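Local coordinates for protein ribulose-bisphosphate carboxylase (Alicyclobacillus acidocaldarius subsp. acidocaldarius, PDB 4NAS) that belongs to the RuBisCO large-chain family, joining an N-terminal sheet domain to a TIM-barrel domain, and holds calcium in the crystal, at residues I108-L113 with Y280-D285; A15-R20 with T97-L102; E190-A195 with T211-N216; E159-F164 with R194-K199. One frame throughout, in Å; residues are numbered along the deposited sequence.

Interaction 1 (I108-L113 with Y280-D285); sequences IRLERL and YGIAAD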
loop_
_atom_site.group_PDB
_atom_site.type_symbol
_atom_site.label_atom_id
_atom_site.label_comp_id
_atom_site.label_asym_id
_atom_site.label_seq_id
_atom_site.Cartn_x
_atom_site.Cartn_y
_atom_site.Cartn_z
ATOM N N ILE B 108 11.060 -9.956 -8.988
ATOM C CA ILE B 108 10.054 -9.752 -10.027
ATOM C C ILE B 108 9.470 -8.357 -9.816
ATOM O O ILE B 108 9.358 -7.921 -8.682
ATOM C CB ILE B 108 8.913 -10.802 -9.932
ATOM C CG1 ILE B 108 7.929 -10.632 -11.080
ATOM C CG2 ILE B 108 8.175 -10.756 -8.546
ATOM C CD1 ILE B 108 7.040 -11.865 -11.267
ATOM N N ARG B 109 9.123 -7.675 -10.899
ATOM C CA ARG B 109 8.641 -6.296 -10.820
ATOM C C ARG B 109 7.587 -6.042 -11.875
ATOM O O ARG B 109 7.778 -6.385 -13.054
ATOM C CB ARG B 109 9.835 -5.345 -11.011
ATOM C CG ARG B 109 9.544 -3.860 -10.972
ATOM C CD ARG B 109 10.858 -3.076 -11.205
ATOM N NE ARG B 109 10.866 -1.782 -10.527
ATOM C CZ ARG B 109 10.721 -0.616 -11.132
ATOM N NH1 ARG B 109 10.555 -0.554 -12.446
ATOM N NH2 ARG B 109 10.738 0.497 -10.415
ATOM N N LEU B 110 6.481 -5.423 -11.471
ATOM C CA LEU B 110 5.420 -5.063 -12.415
ATOM C C LEU B 110 5.761 -3.776 -13.177
ATOM O O LEU B 110 5.905 -2.692 -12.570
ATOM C CB LEU B 110 4.086 -4.924 -11.664
ATOM C CG LEU B 110 2.872 -4.477 -12.486
ATOM C CD1 LEU B 110 2.509 -5.516 -13.551
ATOM C CD2 LEU B 110 1.704 -4.272 -11.520
ATOM N N GLU B 111 5.877 -3.906 -14.499
ATOM C CA GLU B 111 6.430 -2.876 -15.380
ATOM C C GLU B 111 5.359 -2.149 -16.174
ATOM O O GLU B 111 5.502 -0.971 -16.515
ATOM C CB GLU B 111 7.378 -3.522 -16.398
ATOM C CG GLU B 111 8.644 -4.134 -15.813
ATOM C CD GLU B 111 9.702 -3.094 -15.521
ATOM O OE1 GLU B 111 10.683 -3.014 -16.293
ATOM O OE2 GLU B 111 9.545 -2.350 -14.531
ATOM N N ARG B 112 4.303 -2.871 -16.518
ATOM C CA ARG B 112 3.279 -2.312 -17.385
ATOM C C ARG B 112 1.922 -2.960 -17.141
ATOM O O ARG B 112 1.817 -4.180 -16.891
ATOM C CB ARG B 112 3.675 -2.449 -18.862
ATOM C CG ARG B 112 2.679 -1.777 -19.824
ATOM C CD ARG B 112 3.020 -1.987 -21.305
ATOM N NE ARG B 112 2.168 -1.151 -22.152
ATOM C CZ ARG B 112 2.190 -1.150 -23.479
ATOM N NH1 ARG B 112 3.010 -1.959 -24.126
ATOM N NH2 ARG B 112 1.381 -0.346 -24.161
ATOM N N LEU B 113 0.888 -2.124 -17.181
ATOM C CA LEU B 113 -0.492 -2.600 -17.168
ATOM C C LEU B 113 -1.229 -2.048 -18.368
ATOM O O LEU B 113 -1.408 -0.830 -18.508
ATOM C CB LEU B 113 -1.208 -2.158 -15.897
ATOM C CG LEU B 113 -0.814 -2.876 -14.611
ATOM C CD1 LEU B 113 -1.532 -2.197 -13.432
ATOM C CD2 LEU B 113 -1.132 -4.377 -14.637
ATOM N N TYR B 280 12.605 -4.865 -8.041
ATOM C CA TYR B 280 11.438 -5.330 -7.293
ATOM C C TYR B 280 10.341 -4.266 -7.340
ATOM O O TYR B 280 10.606 -3.119 -7.720
ATOM C CB TYR B 280 11.818 -5.617 -5.834
ATOM C CG TYR B 280 12.816 -6.752 -5.643
ATOM C CD1 TYR B 280 14.177 -6.543 -5.804
ATOM C CD2 TYR B 280 12.389 -8.023 -5.278
ATOM C CE1 TYR B 280 15.088 -7.572 -5.618
ATOM C CE2 TYR B 280 13.295 -9.066 -5.093
ATOM C CZ TYR B 280 14.640 -8.825 -5.262
ATOM O OH TYR B 280 15.543 -9.837 -5.082
ATOM N N GLY B 281 9.123 -4.648 -6.950
ATOM C CA GLY B 281 8.020 -3.703 -6.809
ATOM C C GLY B 281 7.214 -3.383 -8.055
ATOM O O GLY B 281 7.057 -4.211 -8.947
ATOM N N ILE B 282 6.708 -2.154 -8.115
ATOM C CA ILE B 282 5.868 -1.687 -9.200
ATOM C C ILE B 282 6.471 -0.402 -9.749
ATOM O O ILE B 282 6.845 0.462 -8.965
ATOM C CB ILE B 282 4.462 -1.344 -8.663
ATOM C CG1 ILE B 282 3.847 -2.535 -7.938
ATOM C CG2 ILE B 282 3.551 -0.901 -9.785
ATOM C CD1 ILE B 282 2.544 -2.206 -7.277
ATOM N N ALA B 283 6.548 -0.264 -11.077
ATOM C CA ALA B 283 7.119 0.937 -11.711
ATOM C C ALA B 283 6.486 2.250 -11.244
ATOM O O ALA B 283 5.268 2.342 -11.052
ATOM C CB ALA B 283 7.033 0.835 -13.226
ATOM N N ALA B 284 7.308 3.281 -11.107
ATOM C CA ALA B 284 6.807 4.557 -10.621
ATOM C C ALA B 284 5.729 5.164 -11.498
ATOM O O ALA B 284 4.849 5.818 -10.985
ATOM C CB ALA B 284 7.930 5.546 -10.397
ATOM N N ASP B 285 5.758 4.936 -12.811
ATOM C CA ASP B 285 4.737 5.552 -13.650
ATOM C C ASP B 285 3.352 4.949 -13.408
ATOM O O ASP B 285 2.319 5.584 -13.672
ATOM C CB ASP B 285 5.110 5.486 -15.131
ATOM C CG ASP B 285 5.253 4.067 -15.616
ATOM O OD1 ASP B 285 6.179 3.382 -15.131
ATOM O OD2 ASP B 285 4.442 3.639 -16.460
HETATM O O HOH W 1 8.332 -7.435 -5.996
HETATM O O HOH W 2 10.016 2.792 -12.171
HETATM O O HOH W 3 7.127 1.464 -16.493
HETATM O O HOH W 4 4.224 1.269 -17.411
#
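L110 and I282 are bridged as neighbours in a short parallel strand pair. L110 N donates to G281 O at 2.9 Å, and L110 O accepts from A283 N at 2.9 Å. The two bonds of L110 thus bracket I282. A283 sits at the N-cap position of the helix that follows, so its N-H is spent on the strand just before that helix begins.

R109 carries the side-chain part. Its NE donates to Y280 O at 3.1 Å and weakly to S277 O. The carbonyl oxygen of Y280 lies near the guanidinium plane, but NE stands about 46° out of the carbonyl plane. NH1 makes a salt bridge with E111 OE2 at 2.9 Å. NH2 bonds Y275 O and a water that also accepts from A284 N. The A283 backbone lies over one guanidinium face, with CA 3.8 Å from NH1. An anti chi1 (180°) puts CG beside G281 O and Y280 O.

Waters add further links. One lies between I108 O and G281 N, accepting from the latter. Two others join E111 O to the carboxylate of D285, whose OD2 also bonds H322.

Strand 108-114 has strand 12-22 as its antiparallel neighbour on the other side. Helix 91-99 packs on L110 through V98 and on I282 through F99. Residues 281-282 therefore add an edge strand to the N-terminal sheet just before helix 284-295.

Interaction 2 (A15-R20 with T97-L102); sequences ATYRLR and TVFGKL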
loop_
_atom_site.group_PDB
_atom_site.type_symbol
_atom_site.label_atom_id
_atom_site.label_comp_id
_atom_site.label_asym_id
_atom_site.label_seq_id
_atom_site.Cartn_x
_atom_site.Cartn_y
_atom_site.Cartn_z
ATOM N N ALA B 15 -0.532 -7.596 -18.115
ATOM C CA ALA B 15 0.569 -7.141 -17.285
ATOM C C ALA B 15 1.904 -7.663 -17.811
ATOM O O ALA B 15 2.014 -8.815 -18.219
ATOM C CB ALA B 15 0.359 -7.588 -15.848
ATOM N N THR B 16 2.906 -6.790 -17.799
ATOM C CA THR B 16 4.268 -7.129 -18.161
ATOM C C THR B 16 5.105 -7.112 -16.908
ATOM O O THR B 16 5.119 -6.095 -16.196
ATOM C CB THR B 16 4.855 -6.087 -19.120
ATOM O OG1 THR B 16 4.074 -6.038 -20.314
ATOM C CG2 THR B 16 6.306 -6.426 -19.476
ATOM N N TYR B 17 5.782 -8.232 -16.637
ATOM C CA TYR B 17 6.682 -8.368 -15.489
ATOM C C TYR B 17 8.121 -8.489 -15.956
ATOM O O TYR B 17 8.386 -9.092 -16.990
ATOM C CB TYR B 17 6.337 -9.617 -14.658
ATOM C CG TYR B 17 4.891 -9.664 -14.262
ATOM C CD1 TYR B 17 4.448 -9.033 -13.088
ATOM C CD2 TYR B 17 3.959 -10.302 -15.063
ATOM C CE1 TYR B 17 3.121 -9.057 -12.738
ATOM C CE2 TYR B 17 2.622 -10.338 -14.716
ATOM C CZ TYR B 17 2.207 -9.721 -13.562
ATOM O OH TYR B 17 0.881 -9.759 -13.207
ATOM N N ARG B 18 9.031 -7.887 -15.199
ATOM C CA ARG B 18 10.465 -8.108 -15.363
ATOM C C ARG B 18 10.894 -9.008 -14.214
ATOM O O ARG B 18 10.648 -8.685 -13.043
ATOM C CB ARG B 18 11.236 -6.779 -15.236
ATOM C CG ARG B 18 12.770 -6.948 -15.333
ATOM C CD ARG B 18 13.521 -5.826 -14.603
ATOM N NE ARG B 18 14.976 -5.926 -14.756
ATOM C CZ ARG B 18 15.790 -6.581 -13.926
ATOM N NH1 ARG B 18 15.309 -7.221 -12.868
ATOM N NH2 ARG B 18 17.094 -6.600 -14.156
ATOM N N LEU B 19 11.558 -10.114 -14.521
ATOM C CA LEU B 19 11.948 -11.065 -13.475
ATOM C C LEU B 19 13.245 -11.792 -13.814
ATOM O O LEU B 19 13.646 -11.860 -14.985
ATOM C CB LEU B 19 10.831 -12.079 -13.227
ATOM C CG LEU B 19 10.283 -12.860 -14.434
ATOM C CD1 LEU B 19 11.089 -14.109 -14.741
ATOM C CD2 LEU B 19 8.821 -13.226 -14.243
ATOM N N ARG B 20 13.889 -12.333 -12.781
ATOM C CA ARG B 20 15.093 -13.145 -12.955
ATOM C C ARG B 20 14.768 -14.608 -12.651
ATOM O O ARG B 20 14.086 -14.903 -11.673
ATOM C CB ARG B 20 16.208 -12.642 -12.035
ATOM C CG ARG B 20 17.469 -13.473 -12.073
ATOM C CD ARG B 20 18.570 -12.843 -11.241
ATOM N NE ARG B 20 19.789 -13.650 -11.274
ATOM C CZ ARG B 20 21.023 -13.155 -11.360
ATOM N NH1 ARG B 20 21.215 -11.845 -11.435
ATOM N NH2 ARG B 20 22.069 -13.975 -11.387
ATOM N N THR B 97 -4.872 -9.454 -7.988
ATOM C CA THR B 97 -4.810 -10.341 -9.153
ATOM C C THR B 97 -3.462 -10.228 -9.879
ATOM O O THR B 97 -2.809 -11.238 -10.136
ATOM C CB THR B 97 -5.971 -10.055 -10.109
ATOM O OG1 THR B 97 -7.214 -10.226 -9.405
ATOM C CG2 THR B 97 -5.910 -10.966 -11.358
ATOM N N VAL B 98 -3.023 -9.009 -10.197
ATOM C CA VAL B 98 -1.833 -8.873 -11.053
ATOM C C VAL B 98 -0.484 -8.901 -10.328
ATOM O O VAL B 98 0.546 -9.173 -10.954
ATOM C CB VAL B 98 -1.910 -7.636 -11.984
ATOM C CG1 VAL B 98 -3.213 -7.631 -12.791
ATOM C CG2 VAL B 98 -1.757 -6.345 -11.190
ATOM N N PHE B 99 -0.483 -8.602 -9.029
ATOM C CA PHE B 99 0.763 -8.498 -8.265
ATOM C C PHE B 99 0.449 -8.695 -6.782
ATOM O O PHE B 99 0.894 -7.924 -5.925
ATOM C CB PHE B 99 1.462 -7.153 -8.521
ATOM C CG PHE B 99 2.983 -7.232 -8.488
ATOM C CD1 PHE B 99 3.661 -8.181 -9.234
ATOM C CD2 PHE B 99 3.721 -6.361 -7.699
ATOM C CE1 PHE B 99 5.045 -8.250 -9.206
ATOM C CE2 PHE B 99 5.109 -6.425 -7.657
ATOM C CZ PHE B 99 5.774 -7.371 -8.402
ATOM N N GLY B 100 -0.327 -9.737 -6.496
ATOM C CA GLY B 100 -0.768 -10.026 -5.135
ATOM C C GLY B 100 0.211 -11.004 -4.519
ATOM O O GLY B 100 1.239 -10.616 -3.928
ATOM N N LYS B 101 -0.105 -12.282 -4.684
ATOM C CA LYS B 101 0.823 -13.341 -4.330
ATOM C C LYS B 101 2.070 -13.248 -5.200
ATOM O O LYS B 101 3.158 -13.585 -4.757
ATOM C CB LYS B 101 0.171 -14.708 -4.513
ATOM C CG LYS B 101 1.090 -15.854 -4.155
ATOM C CD LYS B 101 0.967 -17.000 -5.135
ATOM C CE LYS B 101 -0.285 -17.808 -4.874
ATOM N NZ LYS B 101 -0.605 -18.743 -5.996
ATOM N N LEU B 102 1.911 -12.790 -6.442
ATOM C CA LEU B 102 3.042 -12.763 -7.369
ATOM C C LEU B 102 4.155 -11.825 -6.903
ATOM O O LEU B 102 5.333 -12.050 -7.220
ATOM C CB LEU B 102 2.586 -12.385 -8.777
ATOM C CG LEU B 102 3.597 -12.438 -9.922
ATOM C CD1 LEU B 102 4.238 -13.818 -10.060
ATOM C CD2 LEU B 102 2.887 -12.063 -11.213
#
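Y17 meets V98, F99 and L102 with different parts of one ring. The polar contact is at the tip. Y17 OH donates to V98 O, which lies in the ring plane at the edge. The modelled length of 2.4 Å is very short, so its exact value is doubtful.

The CH-pi contact is with L102. CD2 of L102 stands over one face of the Y17 ring, 3.6 Å from the centroid and 26° off the normal. It is shifted toward the rim and lies 3.4 Å from both CE1 and CZ. The two side chains reach toward each other tip to tip.

This is the N-terminal domain of the large-chain family, where helix 91-99 and the turn after it pack on a mainly antiparallel sheet. A15 and Y17 point to that helix. T16 and R18, alternating with them, bond D79 and E107.

The apolar contacts complete the grip. F99 CD1 lies 3.7 Å from Y17 CE1, near the tyrosine ring plane, and the two side chains slide past each other in opposite directions. A15 CB is a looser neighbour, 4.5 Å from V98 CB.

The turn also faces the second subunit. F99 packs on A273 of that subunit, and K101 packs on its E179, a calcium ligand.

Interaction 3 (E190-A195 with T211-N216); sequences EDRVRA and TAYAVN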
loop_
_atom_site.group_PDB
_atom_site.type_symbol
_atom_site.label_atom_id
_atom_site.label_comp_id
_atom_site.label_asym_id
_atom_site.label_seq_id
_atom_site.Cartn_x
_atom_site.Cartn_y
_atom_site.Cartn_z
ATOM N N GLU B 190 -10.496 21.961 9.946
ATOM C CA GLU B 190 -11.658 22.788 9.651
ATOM C C GLU B 190 -11.414 24.245 10.064
ATOM O O GLU B 190 -11.832 25.171 9.362
ATOM C CB GLU B 190 -12.962 22.222 10.244
ATOM C CG GLU B 190 -12.845 21.173 11.333
ATOM C CD GLU B 190 -12.352 19.793 10.843
ATOM O OE1 GLU B 190 -13.027 19.111 10.037
ATOM O OE2 GLU B 190 -11.280 19.390 11.302
ATOM N N ASP B 191 -10.714 24.447 11.180
ATOM C CA ASP B 191 -10.385 25.802 11.628
ATOM C C ASP B 191 -9.353 26.471 10.712
ATOM O O ASP B 191 -9.373 27.696 10.523
ATOM C CB ASP B 191 -9.886 25.803 13.076
ATOM C CG ASP B 191 -11.013 25.620 14.089
ATOM O OD1 ASP B 191 -12.201 25.761 13.711
ATOM O OD2 ASP B 191 -10.704 25.343 15.268
ATOM N N ARG B 192 -8.443 25.672 10.156
ATOM C CA ARG B 192 -7.475 26.185 9.190
ATOM C C ARG B 192 -8.149 26.630 7.906
ATOM O O ARG B 192 -7.820 27.685 7.362
ATOM C CB ARG B 192 -6.367 25.162 8.893
ATOM C CG ARG B 192 -5.586 24.771 10.132
ATOM C CD ARG B 192 -4.226 24.178 9.793
ATOM N NE ARG B 192 -4.324 23.028 8.901
ATOM C CZ ARG B 192 -4.474 21.768 9.305
ATOM N NH1 ARG B 192 -4.593 21.492 10.596
ATOM N NH2 ARG B 192 -4.516 20.786 8.409
ATOM N N VAL B 193 -9.100 25.843 7.416
ATOM C CA VAL B 193 -9.771 26.214 6.174
ATOM C C VAL B 193 -10.502 27.552 6.370
ATOM O O VAL B 193 -10.350 28.472 5.563
ATOM C CB VAL B 193 -10.747 25.119 5.678
ATOM C CG1 VAL B 193 -11.602 25.642 4.529
ATOM C CG2 VAL B 193 -9.972 23.836 5.258
ATOM N N ARG B 194 -11.263 27.658 7.455
ATOM C CA ARG B 194 -12.015 28.883 7.749
ATOM C C ARG B 194 -11.104 30.097 7.817
ATOM O O ARG B 194 -11.376 31.120 7.197
ATOM C CB ARG B 194 -12.758 28.762 9.076
ATOM C CG ARG B 194 -13.983 27.866 9.053
ATOM C CD ARG B 194 -14.927 28.203 10.214
ATOM N NE ARG B 194 -15.915 27.149 10.435
ATOM C CZ ARG B 194 -15.687 26.048 11.148
ATOM N NH1 ARG B 194 -14.504 25.853 11.718
ATOM N NH2 ARG B 194 -16.640 25.139 11.294
ATOM N N ALA B 195 -10.014 29.964 8.569
ATOM C CA ALA B 195 -9.122 31.079 8.874
ATOM C C ALA B 195 -8.312 31.553 7.670
ATOM O O ALA B 195 -8.193 32.762 7.437
ATOM C CB ALA B 195 -8.193 30.714 10.022
ATOM N N THR B 211 -5.811 33.460 -2.920
ATOM C CA THR B 211 -4.934 32.305 -2.877
ATOM C C THR B 211 -5.671 31.144 -2.216
ATOM O O THR B 211 -6.213 31.299 -1.136
ATOM C CB THR B 211 -3.665 32.665 -2.080
ATOM O OG1 THR B 211 -2.921 33.663 -2.791
ATOM C CG2 THR B 211 -2.788 31.466 -1.842
ATOM N N ALA B 212 -5.695 29.991 -2.882
ATOM C CA ALA B 212 -6.453 28.826 -2.413
ATOM C C ALA B 212 -5.652 27.948 -1.457
ATOM O O ALA B 212 -4.432 27.975 -1.450
ATOM C CB ALA B 212 -6.924 28.003 -3.602
ATOM N N TYR B 213 -6.345 27.151 -0.657
ATOM C CA TYR B 213 -5.669 26.340 0.348
ATOM C C TYR B 213 -5.929 24.844 0.115
ATOM O O TYR B 213 -7.067 24.425 0.015
ATOM C CB TYR B 213 -6.104 26.805 1.744
ATOM C CG TYR B 213 -5.602 25.988 2.929
ATOM C CD1 TYR B 213 -4.317 25.461 2.968
ATOM C CD2 TYR B 213 -6.420 25.786 4.029
ATOM C CE1 TYR B 213 -3.881 24.722 4.053
ATOM C CE2 TYR B 213 -6.001 25.069 5.106
ATOM C CZ TYR B 213 -4.731 24.530 5.124
ATOM O OH TYR B 213 -4.343 23.819 6.239
ATOM N N ALA B 214 -4.848 24.066 0.002
ATOM C CA ALA B 214 -4.898 22.614 -0.024
ATOM C C ALA B 214 -4.579 22.037 1.363
ATOM O O ALA B 214 -3.434 22.101 1.862
ATOM C CB ALA B 214 -3.930 22.065 -1.046
ATOM N N VAL B 215 -5.603 21.471 1.970
ATOM C CA VAL B 215 -5.558 21.073 3.360
ATOM C C VAL B 215 -5.377 19.567 3.438
ATOM O O VAL B 215 -5.966 18.814 2.666
ATOM C CB VAL B 215 -6.845 21.546 4.100
ATOM C CG1 VAL B 215 -8.111 21.005 3.423
ATOM C CG2 VAL B 215 -6.785 21.213 5.570
ATOM N N ASN B 216 -4.506 19.130 4.330
ATOM C CA ASN B 216 -4.268 17.707 4.508
ATOM C C ASN B 216 -5.540 16.964 4.966
ATOM O O ASN B 216 -6.133 17.324 5.982
ATOM C CB ASN B 216 -3.112 17.513 5.494
ATOM C CG ASN B 216 -2.360 16.195 5.279
ATOM O OD1 ASN B 216 -2.569 15.496 4.283
ATOM N ND2 ASN B 216 -1.480 15.858 6.218
#
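R192 and Y213 form the tight, buried part of this contact. NE of R192 donates to Y213 OH at 2.8 Å with a nearly straight N-H...O angle of 168°. The hydroxyl lies in the guanidinium plane. The tyrosine ring is turned 73° from that plane, so the two groups meet obliquely rather than stack. R192 CB packs 3.8 Å from Y213 CE2. A bend at chi3 carries NE out of line with the chain before it.

V215 lies over one face of the Y213 ring. Its CB is 3.7 Å above the ring plane, offset toward the rim. Its CG2 is 3.7 Å from R192 NH2, and its CG1 is 3.9 Å from V193 CG2. The two valines cross at about a right angle. V193 N also lies at the edge of the Y213 ring, near its plane.

Helix 189-207 runs nearly antiparallel to strand 214-216, at 166°, as helix and following strand do in a TIM barrel. The strand is followed by helix 221-233 and the parallel strand 238-242.

D177 ties the polar ends together. Its OD1 bonds Y213 OH, and its OD2 bonds R192 NH2 and N216 N. It lies in sequence between the carboxylated K176 and D178, both calcium ligands, so this cluster is consistent with a second shell to the metal site.

The outer side of the helix is different. R194 is exposed and turns away from the strand. Its NH1 makes a salt bridge with D191 OD1 at 3.0 Å. E190 also points away from the strand and pairs with R227 and R230.

Interaction 4 (E159-F164 with R194-K199); sequences ELVEAF and RAYAAK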
loop_
_atom_site.group_PDB
_atom_site.type_symbol
_atom_site.label_atom_id
_atom_site.label_comp_id
_atom_site.label_asym_id
_atom_site.label_seq_id
_atom_site.Cartn_x
_atom_site.Cartn_y
_atom_site.Cartn_z
ATOM N N GLU B 159 -0.125 31.894 14.386
ATOM C CA GLU B 159 1.174 31.795 13.737
ATOM C C GLU B 159 1.028 31.186 12.348
ATOM O O GLU B 159 1.660 31.632 11.390
ATOM C CB GLU B 159 2.132 30.955 14.581
ATOM C CG GLU B 159 2.501 31.628 15.866
ATOM C CD GLU B 159 3.209 30.726 16.846
ATOM O OE1 GLU B 159 3.714 31.246 17.871
ATOM O OE2 GLU B 159 3.259 29.508 16.614
ATOM N N LEU B 160 0.184 30.165 12.254
ATOM C CA LEU B 160 -0.085 29.512 10.983
ATOM C C LEU B 160 -0.656 30.513 9.976
ATOM O O LEU B 160 -0.235 30.566 8.816
ATOM C CB LEU B 160 -1.050 28.348 11.203
ATOM C CG LEU B 160 -0.429 27.102 11.842
ATOM C CD1 LEU B 160 -1.518 26.080 12.170
ATOM C CD2 LEU B 160 0.623 26.518 10.897
ATOM N N VAL B 161 -1.596 31.328 10.441
ATOM C CA VAL B 161 -2.294 32.275 9.579
ATOM C C VAL B 161 -1.325 33.266 8.956
ATOM O O VAL B 161 -1.397 33.558 7.750
ATOM C CB VAL B 161 -3.420 33.000 10.348
ATOM C CG1 VAL B 161 -3.732 34.373 9.731
ATOM C CG2 VAL B 161 -4.665 32.116 10.415
ATOM N N GLU B 162 -0.403 33.757 9.781
ATOM C CA GLU B 162 0.607 34.701 9.327
ATOM C C GLU B 162 1.497 34.070 8.270
ATOM O O GLU B 162 1.869 34.724 7.287
ATOM C CB GLU B 162 1.457 35.187 10.499
ATOM C CG GLU B 162 2.688 35.954 10.075
ATOM N N ALA B 163 1.829 32.796 8.484
ATOM C CA ALA B 163 2.673 32.050 7.568
ATOM C C ALA B 163 1.914 31.856 6.259
ATOM O O ALA B 163 2.506 31.857 5.182
ATOM C CB ALA B 163 3.059 30.700 8.176
ATOM N N PHE B 164 0.601 31.690 6.360
ATOM C CA PHE B 164 -0.211 31.537 5.165
ATOM C C PHE B 164 -0.212 32.858 4.414
ATOM O O PHE B 164 -0.085 32.883 3.189
ATOM C CB PHE B 164 -1.641 31.101 5.504
ATOM C CG PHE B 164 -2.562 31.103 4.317
ATOM C CD1 PHE B 164 -2.581 30.034 3.439
ATOM C CD2 PHE B 164 -3.384 32.193 4.061
ATOM C CE1 PHE B 164 -3.417 30.035 2.334
ATOM C CE2 PHE B 164 -4.217 32.205 2.956
ATOM C CZ PHE B 164 -4.233 31.120 2.092
ATOM N N ARG B 194 -11.263 27.658 7.455
ATOM C CA ARG B 194 -12.015 28.883 7.749
ATOM C C ARG B 194 -11.104 30.097 7.817
ATOM O O ARG B 194 -11.376 31.120 7.197
ATOM C CB ARG B 194 -12.758 28.762 9.076
ATOM C CG ARG B 194 -13.983 27.866 9.053
ATOM C CD ARG B 194 -14.927 28.203 10.214
ATOM N NE ARG B 194 -15.915 27.149 10.435
ATOM C CZ ARG B 194 -15.687 26.048 11.148
ATOM N NH1 ARG B 194 -14.504 25.853 11.718
ATOM N NH2 ARG B 194 -16.640 25.139 11.294
ATOM N N ALA B 195 -10.014 29.964 8.569
ATOM C CA ALA B 195 -9.122 31.079 8.874
ATOM C C ALA B 195 -8.312 31.553 7.670
ATOM O O ALA B 195 -8.193 32.762 7.437
ATOM C CB ALA B 195 -8.193 30.714 10.022
ATOM N N TYR B 196 -7.747 30.607 6.918
ATOM C CA TYR B 196 -6.946 30.954 5.749
ATOM C C TYR B 196 -7.831 31.573 4.669
ATOM O O TYR B 196 -7.365 32.366 3.856
ATOM C CB TYR B 196 -6.196 29.734 5.174
ATOM C CG TYR B 196 -5.214 29.042 6.114
ATOM C CD1 TYR B 196 -5.059 29.443 7.445
ATOM C CD2 TYR B 196 -4.435 27.986 5.658
ATOM C CE1 TYR B 196 -4.172 28.797 8.283
ATOM C CE2 TYR B 196 -3.553 27.340 6.484
ATOM C CZ TYR B 196 -3.422 27.740 7.789
ATOM O OH TYR B 196 -2.531 27.071 8.583
ATOM N N ALA B 197 -9.102 31.184 4.648
ATOM C CA ALA B 197 -10.071 31.809 3.754
ATOM C C ALA B 197 -10.155 33.316 3.984
ATOM O O ALA B 197 -10.060 34.104 3.039
ATOM C CB ALA B 197 -11.441 31.173 3.934
ATOM N N ALA B 198 -10.328 33.722 5.240
ATOM C CA ALA B 198 -10.447 35.142 5.547
ATOM C C ALA B 198 -9.170 35.913 5.210
ATOM O O ALA B 198 -9.231 36.990 4.616
ATOM C CB ALA B 198 -10.844 35.355 7.009
ATOM N N LYS B 199 -8.018 35.356 5.580
ATOM C CA LYS B 199 -6.741 36.013 5.334
ATOM C C LYS B 199 -6.560 36.190 3.835
ATOM O O LYS B 199 -6.171 37.266 3.371
ATOM C CB LYS B 199 -5.598 35.179 5.915
ATOM C CG LYS B 199 -4.234 35.850 5.903
ATOM C CD LYS B 199 -4.186 37.099 6.817
ATOM C CE LYS B 199 -2.739 37.518 7.077
ATOM N NZ LYS B 199 -2.585 39.000 7.271
#
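F164 and Y196 stack with their rings offset, centroids 4.7 Å apart and planes 20° from parallel. The slide puts each CB over the other ring. Y196 CB is 3.7 Å from the F164 centroid, almost on the normal. F164 CB is 4.1 Å from the Y196 centroid. F164 CG, anti to its backbone N, lies 3.8 Å from Y196 CG.

The rim of Y196 is lined by the other helix. V161 CG2 lies near the ring plane, 4.0 Å from CE1, and also touches A195 CB. L160 CB sits 3.3 Å from Y196 OH. K199 comes in beside these, with CB at the edge of the F164 ring and CD 4.0 Å from V161 CG1.

The two helices of the TIM-barrel domain cross at -42°, with axes 9.7 Å apart. Y196 also meets the ring of Y213, which joins this helix pair to the residue just before strand 214-216.

No hydrogen bond links the two segments. Cohesion therefore rests on ring stacking, CH-pi contacts and aliphatic packing, while the K199 amine turns to partners outside the two segments, among them a long, weak ion pair with E202.

The four contacts form two pairs on opposite sides of the chain's centre. Interactions 1 and 2 lie about 8 Å apart, centre to centre, and share the N-terminal sheet, where strands 12-22 and 108-114 are neighbours. Interactions 3 and 4 are also about 8 Å apart and share helix 189-207 of the TIM-barrel domain. The centres of interactions 1 and 3 are about 36 Å apart. Along the chain, interaction 2 closes first. Interaction 1 then opens at 108-113, and interactions 4 and 3 fall within its span before 280-285 returns. Interaction 1 thus joins the two domains, while the others hold each together internally. Interactions 1 and 2 also touch the second subunit, as does interaction 4 through E159.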